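Local coordinates for RagA protein (Porphyromonas gingivalis, PDB 6SLN) that probably takes up nutrients, perhaps peptides, across the outer membrane as a TonB-dependent beta-barrel receptor, at residues D243-F248 / Q887-K892; F614-K619 / S628-K633; M710-P715 / K768-L773. All coordinates share one frame; numbering follows the deposited sequence.

Contact 1. Residues D243-F248 / Q887-K892; sequences DELLDF and QLNKDK
Residues 243-248 form a turn and a half of the helix 242-252, and residues 887-892 pass alongside as irregular chain, nearest at Leu245 and Asn889, whose CA atoms are 6.2 Å apart. Judging by barrel topology, both probably belong to long extracellular loops of a TonB-dependent receptor: the helix follows the first barrel strand, and 887-892 lies ahead of the strand 921-937. With spacings of three and four residues, Leu245 and Glu244 lie on the same side of the helix as Phe248, and all three are turned toward the loop. Leu245, with CG anti to the backbone N (chi1 173°), spreads its two methyls over the loop backbone: CD2 rests 3.7 Å from Asn889 CA and CD1 3.8 Å from Leu888 O. A branched apolar chain suits this buried place. Asn889 crosses it obliquely, its OD1 3.6 Å from Leu245 CB, while its ND2 is spent on the carbonyls of Met240 and Leu395, so the amide ties the loop to two neighbouring parts of the chain. Lys890 uses its length differently: bent at chi2 and chi4, it sends NZ to the carbonyls of Leu885 and Asn881 and leaves only CG, 4.2 Å from Phe248 CE2, to meet the aromatic ring. At the other end Lys892 reaches across to Glu244 in a salt bridge. Glu244 OE1 also accepts from the backbone N of Thr241, just before the helix, which helps fix the carboxylate. The bend at chi4 (-78°) places Lys892 NZ 2.9 Å from Glu244 OE1, on the side of its syn lone pair.

Contact 2. Residues F614-K619 / S628-K633; sequences FDIYNK and SDLRLK
Two backbone bonds join Phe614 to Leu632 as an antiparallel hydrogen-bonded pair: Phe614 N gives to Leu632 O at 2.7 Å, nearly along the C=O axis, and Leu632 N returns to Phe614 O at 3.0 Å. Their side chains lie side by side, Phe614 CD2 3.5 Å from Leu632 CD1, and Ile616 crosses obliquely to set CD1 3.5 Å from Leu632 CB. Pairing then gives way to the helix 616-621, and Tyr617 N finds Leu630 O at 3.3 Å, from above the carbonyl plane. Tyr617, its CG anti to the backbone N, lays one ring face over Ser628 O, which stands 3.6 Å above the plane toward the rim. Asp615, also in the first shell, is the N-cap, OD1 accepting from Asn618 N at 3.2 Å; its short carboxylate suits an N-H at the helix start that has no carbonyl of an earlier turn to bind. Outward again, the bulge of Ser628 and Asp629 opposite Gly690 links to the strand 678-691, on which Leu632 packs. The whole is the helix-containing connection between neighbouring antiparallel barrel strands, probably periplasmic. Asp615 OD1 and Asp629 OD1 come within 4.0 Å, a repulsion probably eased by the helix start and by Arg631, salt-bridged to Asp629 OD2.

Contact 3. Residues M710-P715 / K768-L773; sequences MLIDVP and KLFFGL
Apolar packing joins the end of the barrel strand 696-715 to the long loop that follows the strand 752-764. Ile712 and Val714, alternating residues of an extended strand, both point to the loop, and Phe770 and Phe771 answer with their rings. Ile712 sends CD1 to the edge of the Phe770 ring, near its plane and 4.1 Å from Phe770 CD1, the two chains crossing at about a right angle. Pro715 meets the far end of the same ring, CD 3.7 Å from Phe770 CZ; its stiff pyrrolidine is a compact apolar surface there. Barrel topology probably puts both segments on the extracellular side of a TonB-dependent receptor. A type I' beta turn from Phe770 to Leu773, closed by Leu773 N to Phe770 O at 2.8 Å, presents the two rings; both central residues have positive phi, which glycine adopts easily at Gly772. Phe771 meets Val714 tip to tip, Phe771 CZ 3.5 Å from Val714 CG1, with one ring face over Phe770 CB. Phe770 also meets Tyr776, its ring plane at about 60° to that of the tyrosine. Another protein chain packs against Pro715, Phe771 and Leu773.

The three contacts probably lie toward the two ends of the barrel. Contacts 1 and 3 involve the probable extracellular loops, with centres 46 Å apart and nearest atoms about 30 Å apart. Contact 2 is a strand connection at what is probably the periplasmic end, across the chain's centre from contact 1, the two centres lying 67 Å apart. Contacts 2 and 3 have centres 44 Å apart, yet both involve the barrel wall: the strand 678-691 pairs with 627-641 on one side and with 696-715 on the other. In sequence, contacts 2 and 3 fall between the segments of contact 1. The phospholipid pocket, which includes Phe501, His523 and Tyr525, takes no residue from any of them.

Contact 1. Residues D243-F248 / Q887-K892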
loop_
_atom_site.group_PDB
_atom_site.type_symbol
_atom_site.label_atom_id
_atom_site.label_comp_id
_atom_site.label_asym_id
_atom_site.label_seq_id
_atom_site.Cartn_x
_atom_site.Cartn_y
_atom_site.Cartn_z
ATOM N N ASP A 243 -17.883 -46.521 13.183
ATOM C CA ASP A 243 -18.720 -47.249 14.130
ATOM C C ASP A 243 -18.096 -47.229 15.509
ATOM O O ASP A 243 -18.755 -46.895 16.501
ATOM C CB ASP A 243 -18.943 -48.696 13.672
ATOM C CG ASP A 243 -19.906 -48.803 12.503
ATOM O OD1 ASP A 243 -20.684 -47.852 12.271
ATOM O OD2 ASP A 243 -19.865 -49.837 11.797
ATOM N N GLU A 244 -16.806 -47.558 15.580
ATOM C CA GLU A 244 -16.122 -47.650 16.863
ATOM C C GLU A 244 -16.190 -46.335 17.625
ATOM O O GLU A 244 -16.515 -46.321 18.820
ATOM C CB GLU A 244 -14.679 -48.081 16.644
ATOM C CG GLU A 244 -14.563 -49.496 16.213
ATOM C CD GLU A 244 -13.151 -49.880 15.894
ATOM O OE1 GLU A 244 -12.373 -49.003 15.441
ATOM O OE2 GLU A 244 -12.829 -51.070 16.086
ATOM N N LEU A 245 -15.878 -45.219 16.952
ATOM C CA LEU A 245 -15.960 -43.917 17.608
ATOM C C LEU A 245 -17.366 -43.653 18.123
ATOM O O LEU A 245 -17.544 -43.251 19.279
ATOM C CB LEU A 245 -15.533 -42.799 16.656
ATOM C CG LEU A 245 -15.763 -41.411 17.261
ATOM C CD1 LEU A 245 -14.989 -41.300 18.574
ATOM C CD2 LEU A 245 -15.367 -40.327 16.297
ATOM N N LEU A 246 -18.385 -43.880 17.281
ATOM C CA LEU A 246 -19.756 -43.614 17.710
ATOM C C LEU A 246 -20.143 -44.476 18.906
ATOM O O LEU A 246 -20.756 -43.989 19.862
ATOM C CB LEU A 246 -20.730 -43.828 16.556
ATOM C CG LEU A 246 -22.220 -43.747 16.916
ATOM C CD1 LEU A 246 -22.529 -42.426 17.586
ATOM C CD2 LEU A 246 -23.086 -43.915 15.671
ATOM N N ASP A 247 -19.785 -45.753 18.889
ATOM C CA ASP A 247 -20.081 -46.580 20.053
ATOM C C ASP A 247 -19.345 -46.066 21.274
ATOM O O ASP A 247 -19.909 -46.008 22.374
ATOM C CB ASP A 247 -19.705 -48.035 19.788
ATOM C CG ASP A 247 -20.383 -48.982 20.742
ATOM O OD1 ASP A 247 -21.622 -48.864 20.916
ATOM O OD2 ASP A 247 -19.672 -49.838 21.318
ATOM N N PHE A 248 -18.084 -45.680 21.090
ATOM C CA PHE A 248 -17.263 -45.172 22.186
ATOM C C PHE A 248 -17.912 -43.953 22.837
ATOM O O PHE A 248 -18.142 -43.933 24.047
ATOM C CB PHE A 248 -15.871 -44.860 21.636
ATOM C CG PHE A 248 -14.942 -44.214 22.608
ATOM C CD1 PHE A 248 -14.530 -44.878 23.751
ATOM C CD2 PHE A 248 -14.439 -42.954 22.353
ATOM C CE1 PHE A 248 -13.654 -44.284 24.630
ATOM C CE2 PHE A 248 -13.557 -42.354 23.232
ATOM C CZ PHE A 248 -13.168 -43.019 24.369
ATOM N N GLN A 887 -15.400 -35.376 21.098
ATOM C CA GLN A 887 -15.958 -35.309 19.756
ATOM C C GLN A 887 -14.938 -35.663 18.688
ATOM O O GLN A 887 -15.297 -35.757 17.512
ATOM C CB GLN A 887 -16.521 -33.919 19.479
ATOM C CG GLN A 887 -15.446 -32.867 19.237
ATOM C CD GLN A 887 -15.177 -32.029 20.469
ATOM O OE1 GLN A 887 -15.007 -32.552 21.584
ATOM N NE2 GLN A 887 -15.151 -30.713 20.280
ATOM N N LEU A 888 -13.683 -35.864 19.060
ATOM C CA LEU A 888 -12.647 -36.174 18.093
ATOM C C LEU A 888 -12.447 -37.673 17.992
ATOM O O LEU A 888 -12.559 -38.402 18.984
ATOM C CB LEU A 888 -11.319 -35.520 18.465
ATOM C CG LEU A 888 -11.396 -34.054 18.842
ATOM C CD1 LEU A 888 -10.012 -33.554 19.223
ATOM C CD2 LEU A 888 -11.959 -33.291 17.675
ATOM N N ASN A 889 -12.123 -38.119 16.780
ATOM C CA ASN A 889 -11.746 -39.509 16.585
ATOM C C ASN A 889 -10.511 -39.805 17.420
ATOM O O ASN A 889 -9.621 -38.958 17.547
ATOM C CB ASN A 889 -11.476 -39.792 15.108
ATOM C CG ASN A 889 -11.426 -41.274 14.793
ATOM O OD1 ASN A 889 -12.227 -42.061 15.317
ATOM N ND2 ASN A 889 -10.490 -41.668 13.924
ATOM N N LYS A 890 -10.477 -41.000 18.009
ATOM C CA LYS A 890 -9.469 -41.399 18.979
ATOM C C LYS A 890 -8.799 -42.697 18.549
ATOM O O LYS A 890 -9.296 -43.429 17.690
ATOM C CB LYS A 890 -10.087 -41.576 20.372
ATOM C CG LYS A 890 -10.762 -40.341 20.911
ATOM C CD LYS A 890 -9.740 -39.351 21.468
ATOM C CE LYS A 890 -10.358 -37.972 21.704
ATOM N NZ LYS A 890 -11.562 -37.957 22.595
ATOM N N ASP A 891 -7.656 -42.972 19.173
ATOM C CA ASP A 891 -6.958 -44.234 18.973
ATOM C C ASP A 891 -7.796 -45.414 19.476
ATOM O O ASP A 891 -8.415 -45.345 20.544
ATOM C CB ASP A 891 -5.610 -44.192 19.692
ATOM C CG ASP A 891 -4.742 -45.387 19.384
ATOM O OD1 ASP A 891 -5.208 -46.531 19.597
ATOM O OD2 ASP A 891 -3.583 -45.184 18.948
ATOM N N LYS A 892 -7.799 -46.511 18.698
ATOM C CA LYS A 892 -8.528 -47.727 19.069
ATOM C C LYS A 892 -8.233 -48.185 20.495
ATOM O O LYS A 892 -9.045 -48.905 21.084
ATOM C CB LYS A 892 -8.189 -48.880 18.108
ATOM C CG LYS A 892 -8.876 -48.835 16.753
ATOM C CD LYS A 892 -8.227 -49.798 15.765
ATOM C CE LYS A 892 -8.848 -49.696 14.363
ATOM N NZ LYS A 892 -10.173 -50.380 14.209
#

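Contact 2. Residues F614-K619 / S628-K633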
loop_
_atom_site.group_PDB
_atom_site.type_symbol
_atom_site.label_atom_id
_atom_site.label_comp_id
_atom_site.label_asym_id
_atom_site.label_seq_id
_atom_site.Cartn_x
_atom_site.Cartn_y
_atom_site.Cartn_z
ATOM N N PHE A 614 50.314 -28.747 10.615
ATOM C CA PHE A 614 51.625 -29.390 10.609
ATOM C C PHE A 614 51.551 -30.638 9.745
ATOM O O PHE A 614 50.767 -31.547 10.034
ATOM C CB PHE A 614 52.063 -29.745 12.027
ATOM C CG PHE A 614 51.861 -28.632 13.010
ATOM C CD1 PHE A 614 52.863 -27.700 13.234
ATOM C CD2 PHE A 614 50.664 -28.508 13.702
ATOM C CE1 PHE A 614 52.681 -26.677 14.132
ATOM C CE2 PHE A 614 50.473 -27.482 14.602
ATOM C CZ PHE A 614 51.485 -26.565 14.819
ATOM N N ASP A 615 52.369 -30.689 8.701
ATOM C CA ASP A 615 52.271 -31.759 7.710
ATOM C C ASP A 615 53.166 -32.922 8.121
ATOM O O ASP A 615 54.361 -32.943 7.814
ATOM C CB ASP A 615 52.634 -31.249 6.325
ATOM C CG ASP A 615 52.089 -32.135 5.238
ATOM O OD1 ASP A 615 52.291 -33.369 5.321
ATOM O OD2 ASP A 615 51.430 -31.606 4.316
ATOM N N ILE A 616 52.576 -33.914 8.781
ATOM C CA ILE A 616 53.380 -34.979 9.362
ATOM C C ILE A 616 53.887 -35.944 8.294
ATOM O O ILE A 616 54.977 -36.510 8.440
ATOM C CB ILE A 616 52.557 -35.680 10.457
ATOM C CG1 ILE A 616 52.402 -34.739 11.656
ATOM C CG2 ILE A 616 53.192 -36.990 10.880
ATOM C CD1 ILE A 616 51.269 -35.091 12.591
ATOM N N TYR A 617 53.148 -36.127 7.196
ATOM C CA TYR A 617 53.581 -37.104 6.197
ATOM C C TYR A 617 54.804 -36.621 5.427
ATOM O O TYR A 617 55.748 -37.390 5.216
ATOM C CB TYR A 617 52.453 -37.428 5.220
ATOM C CG TYR A 617 52.866 -38.393 4.115
ATOM C CD1 TYR A 617 53.073 -39.747 4.382
ATOM C CD2 TYR A 617 53.047 -37.952 2.806
ATOM C CE1 TYR A 617 53.442 -40.634 3.378
ATOM C CE2 TYR A 617 53.418 -38.834 1.796
ATOM C CZ TYR A 617 53.611 -40.171 2.086
ATOM O OH TYR A 617 53.975 -41.043 1.082
ATOM N N ASN A 618 54.795 -35.363 4.974
ATOM C CA ASN A 618 55.918 -34.857 4.193
ATOM C C ASN A 618 57.157 -34.654 5.048
ATOM O O ASN A 618 58.282 -34.847 4.568
ATOM C CB ASN A 618 55.547 -33.544 3.506
ATOM C CG ASN A 618 54.329 -33.678 2.611
ATOM O OD1 ASN A 618 53.334 -32.986 2.791
ATOM N ND2 ASN A 618 54.394 -34.599 1.660
ATOM N N LYS A 619 56.966 -34.269 6.306
ATOM C CA LYS A 619 58.092 -33.943 7.165
ATOM C C LYS A 619 58.822 -35.208 7.595
ATOM O O LYS A 619 60.004 -35.387 7.291
ATOM C CB LYS A 619 57.592 -33.117 8.357
ATOM C CG LYS A 619 58.649 -32.420 9.197
ATOM C CD LYS A 619 59.901 -32.081 8.435
ATOM C CE LYS A 619 60.939 -31.510 9.386
ATOM N NZ LYS A 619 62.084 -30.779 8.776
ATOM N N SER A 628 49.420 -42.245 2.398
ATOM C CA SER A 628 49.700 -41.308 1.323
ATOM C C SER A 628 49.505 -39.848 1.701
ATOM O O SER A 628 49.920 -38.975 0.928
ATOM C CB SER A 628 48.828 -41.623 0.101
ATOM O OG SER A 628 47.456 -41.326 0.369
ATOM N N ASP A 629 48.882 -39.550 2.837
ATOM C CA ASP A 629 48.918 -38.194 3.368
ATOM C C ASP A 629 48.466 -38.217 4.821
ATOM O O ASP A 629 47.562 -38.971 5.185
ATOM C CB ASP A 629 48.043 -37.218 2.565
ATOM C CG ASP A 629 48.497 -35.767 2.731
ATOM O OD1 ASP A 629 49.484 -35.536 3.471
ATOM O OD2 ASP A 629 47.872 -34.859 2.135
ATOM N N LEU A 630 49.122 -37.403 5.643
ATOM C CA LEU A 630 48.720 -37.191 7.026
ATOM C C LEU A 630 48.941 -35.721 7.346
ATOM O O LEU A 630 50.010 -35.178 7.049
ATOM C CB LEU A 630 49.517 -38.081 7.988
ATOM C CG LEU A 630 48.749 -38.570 9.214
ATOM C CD1 LEU A 630 49.475 -39.721 9.847
ATOM C CD2 LEU A 630 48.562 -37.453 10.224
ATOM N N ARG A 631 47.929 -35.083 7.931
ATOM C CA ARG A 631 48.043 -33.700 8.368
ATOM C C ARG A 631 47.421 -33.547 9.749
ATOM O O ARG A 631 46.435 -34.205 10.093
ATOM C CB ARG A 631 47.389 -32.730 7.380
ATOM C CG ARG A 631 48.085 -32.649 6.033
ATOM C CD ARG A 631 47.439 -31.607 5.138
ATOM N NE ARG A 631 45.993 -31.798 5.015
ATOM C CZ ARG A 631 45.411 -32.506 4.054
ATOM N NH1 ARG A 631 46.155 -33.096 3.127
ATOM N NH2 ARG A 631 44.090 -32.625 4.024
ATOM N N LEU A 632 48.034 -32.672 10.541
ATOM C CA LEU A 632 47.603 -32.338 11.889
ATOM C C LEU A 632 47.319 -30.841 11.913
ATOM O O LEU A 632 48.097 -30.050 11.368
ATOM C CB LEU A 632 48.687 -32.752 12.900
ATOM C CG LEU A 632 48.598 -32.627 14.423
ATOM C CD1 LEU A 632 48.700 -31.185 14.857
ATOM C CD2 LEU A 632 47.330 -33.245 14.943
ATOM N N LYS A 633 46.195 -30.451 12.503
ATOM C CA LYS A 633 45.774 -29.059 12.454
ATOM C C LYS A 633 45.056 -28.698 13.741
ATOM O O LYS A 633 44.220 -29.466 14.225
ATOM C CB LYS A 633 44.852 -28.790 11.245
ATOM C CG LYS A 633 43.943 -29.958 10.866
ATOM C CD LYS A 633 43.475 -29.885 9.413
ATOM C CE LYS A 633 42.341 -28.876 9.222
ATOM N NZ LYS A 633 41.017 -29.335 9.747
#

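Contact 3. Residues M710-P715 / K768-L773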
loop_
_atom_site.group_PDB
_atom_site.type_symbol
_atom_site.label_atom_id
_atom_site.label_comp_id
_atom_site.label_asym_id
_atom_site.label_seq_id
_atom_site.Cartn_x
_atom_site.Cartn_y
_atom_site.Cartn_z
ATOM N N MET A 710 26.453 -14.241 26.703
ATOM C CA MET A 710 25.445 -14.939 25.918
ATOM C C MET A 710 24.209 -14.074 25.688
ATOM O O MET A 710 23.618 -13.539 26.633
ATOM C CB MET A 710 25.073 -16.243 26.626
ATOM C CG MET A 710 23.829 -16.928 26.092
ATOM S SD MET A 710 23.906 -18.713 26.297
ATOM C CE MET A 710 25.035 -19.047 24.967
ATOM N N LEU A 711 23.817 -13.934 24.422
ATOM C CA LEU A 711 22.626 -13.156 24.088
ATOM C C LEU A 711 21.413 -14.006 24.400
ATOM O O LEU A 711 21.018 -14.862 23.610
ATOM C CB LEU A 711 22.646 -12.717 22.628
ATOM C CG LEU A 711 23.445 -11.427 22.510
ATOM C CD1 LEU A 711 23.879 -11.120 21.082
ATOM C CD2 LEU A 711 22.611 -10.295 23.116
ATOM N N ILE A 712 20.836 -13.808 25.571
ATOM C CA ILE A 712 19.616 -14.506 25.940
ATOM C C ILE A 712 18.469 -13.522 25.819
ATOM O O ILE A 712 18.549 -12.390 26.319
ATOM C CB ILE A 712 19.695 -15.095 27.359
ATOM C CG1 ILE A 712 20.795 -16.167 27.452
ATOM C CG2 ILE A 712 18.324 -15.645 27.774
ATOM C CD1 ILE A 712 20.669 -17.121 28.674
ATOM N N ASP A 713 17.430 -13.929 25.101
ATOM C CA ASP A 713 16.168 -13.201 25.087
ATOM C C ASP A 713 15.516 -13.530 26.429
ATOM O O ASP A 713 14.704 -14.454 26.564
ATOM C CB ASP A 713 15.321 -13.613 23.884
ATOM C CG ASP A 713 14.201 -12.642 23.589
ATOM O OD1 ASP A 713 14.004 -11.699 24.379
ATOM O OD2 ASP A 713 13.509 -12.820 22.565
ATOM N N VAL A 714 15.919 -12.778 27.446
ATOM C CA VAL A 714 15.639 -13.182 28.828
ATOM C C VAL A 714 14.133 -13.151 29.070
ATOM O O VAL A 714 13.474 -12.144 28.748
ATOM C CB VAL A 714 16.381 -12.274 29.812
ATOM C CG1 VAL A 714 15.773 -12.401 31.191
ATOM C CG2 VAL A 714 17.883 -12.622 29.848
ATOM N N PRO A 715 13.546 -14.234 29.581
ATOM C CA PRO A 715 12.108 -14.228 29.890
ATOM C C PRO A 715 11.820 -13.298 31.062
ATOM O O PRO A 715 12.436 -13.407 32.124
ATOM C CB PRO A 715 11.808 -15.698 30.245
ATOM C CG PRO A 715 13.027 -16.502 29.820
ATOM C CD PRO A 715 14.179 -15.535 29.863
ATOM N N LYS A 768 25.724 -21.105 32.709
ATOM C CA LYS A 768 25.292 -19.959 33.494
ATOM C C LYS A 768 24.012 -19.451 32.866
ATOM O O LYS A 768 23.864 -19.489 31.638
ATOM C CB LYS A 768 26.353 -18.848 33.526
ATOM C CG LYS A 768 26.109 -17.768 34.568
ATOM C CD LYS A 768 27.116 -16.595 34.481
ATOM C CE LYS A 768 28.559 -17.048 34.550
ATOM N NZ LYS A 768 29.175 -17.058 33.186
ATOM N N LEU A 769 23.098 -18.950 33.705
ATOM C CA LEU A 769 21.793 -18.521 33.215
ATOM C C LEU A 769 21.600 -17.058 33.569
ATOM O O LEU A 769 22.418 -16.234 33.188
ATOM C CB LEU A 769 20.697 -19.427 33.713
ATOM C CG LEU A 769 20.700 -20.805 33.074
ATOM C CD1 LEU A 769 19.871 -21.810 33.875
ATOM C CD2 LEU A 769 20.219 -20.660 31.652
ATOM N N PHE A 770 20.505 -16.709 34.228
ATOM C CA PHE A 770 20.162 -15.328 34.516
ATOM C C PHE A 770 19.636 -15.251 35.946
ATOM O O PHE A 770 19.118 -16.236 36.483
ATOM C CB PHE A 770 19.116 -14.789 33.523
ATOM C CG PHE A 770 18.100 -15.814 33.046
ATOM C CD1 PHE A 770 18.415 -16.712 32.036
ATOM C CD2 PHE A 770 16.822 -15.850 33.587
ATOM C CE1 PHE A 770 17.483 -17.636 31.578
ATOM C CE2 PHE A 770 15.889 -16.766 33.130
ATOM C CZ PHE A 770 16.222 -17.663 32.123
ATOM N N PHE A 771 19.778 -14.076 36.566
ATOM C CA PHE A 771 19.221 -13.799 37.888
ATOM C C PHE A 771 19.809 -14.690 38.973
ATOM O O PHE A 771 19.177 -14.902 40.020
ATOM C CB PHE A 771 17.689 -13.931 37.884
ATOM C CG PHE A 771 17.008 -13.187 36.751
ATOM C CD1 PHE A 771 17.577 -12.034 36.210
ATOM C CD2 PHE A 771 15.803 -13.634 36.235
ATOM C CE1 PHE A 771 16.959 -11.346 35.163
ATOM C CE2 PHE A 771 15.180 -12.948 35.193
ATOM C CZ PHE A 771 15.766 -11.798 34.655
ATOM N N GLY A 772 21.002 -15.234 38.755
ATOM C CA GLY A 772 21.506 -16.209 39.707
ATOM C C GLY A 772 20.836 -17.566 39.656
ATOM O O GLY A 772 21.089 -18.394 40.537
ATOM N N LEU A 773 20.000 -17.829 38.650
ATOM C CA LEU A 773 19.268 -19.094 38.584
ATOM C C LEU A 773 20.204 -20.246 38.275
ATOM O O LEU A 773 21.016 -20.176 37.347
ATOM C CB LEU A 773 18.171 -19.047 37.521
ATOM C CG LEU A 773 17.050 -18.075 37.882
ATOM C CD1 LEU A 773 16.068 -17.795 36.713
ATOM C CD2 LEU A 773 16.361 -18.619 39.119
#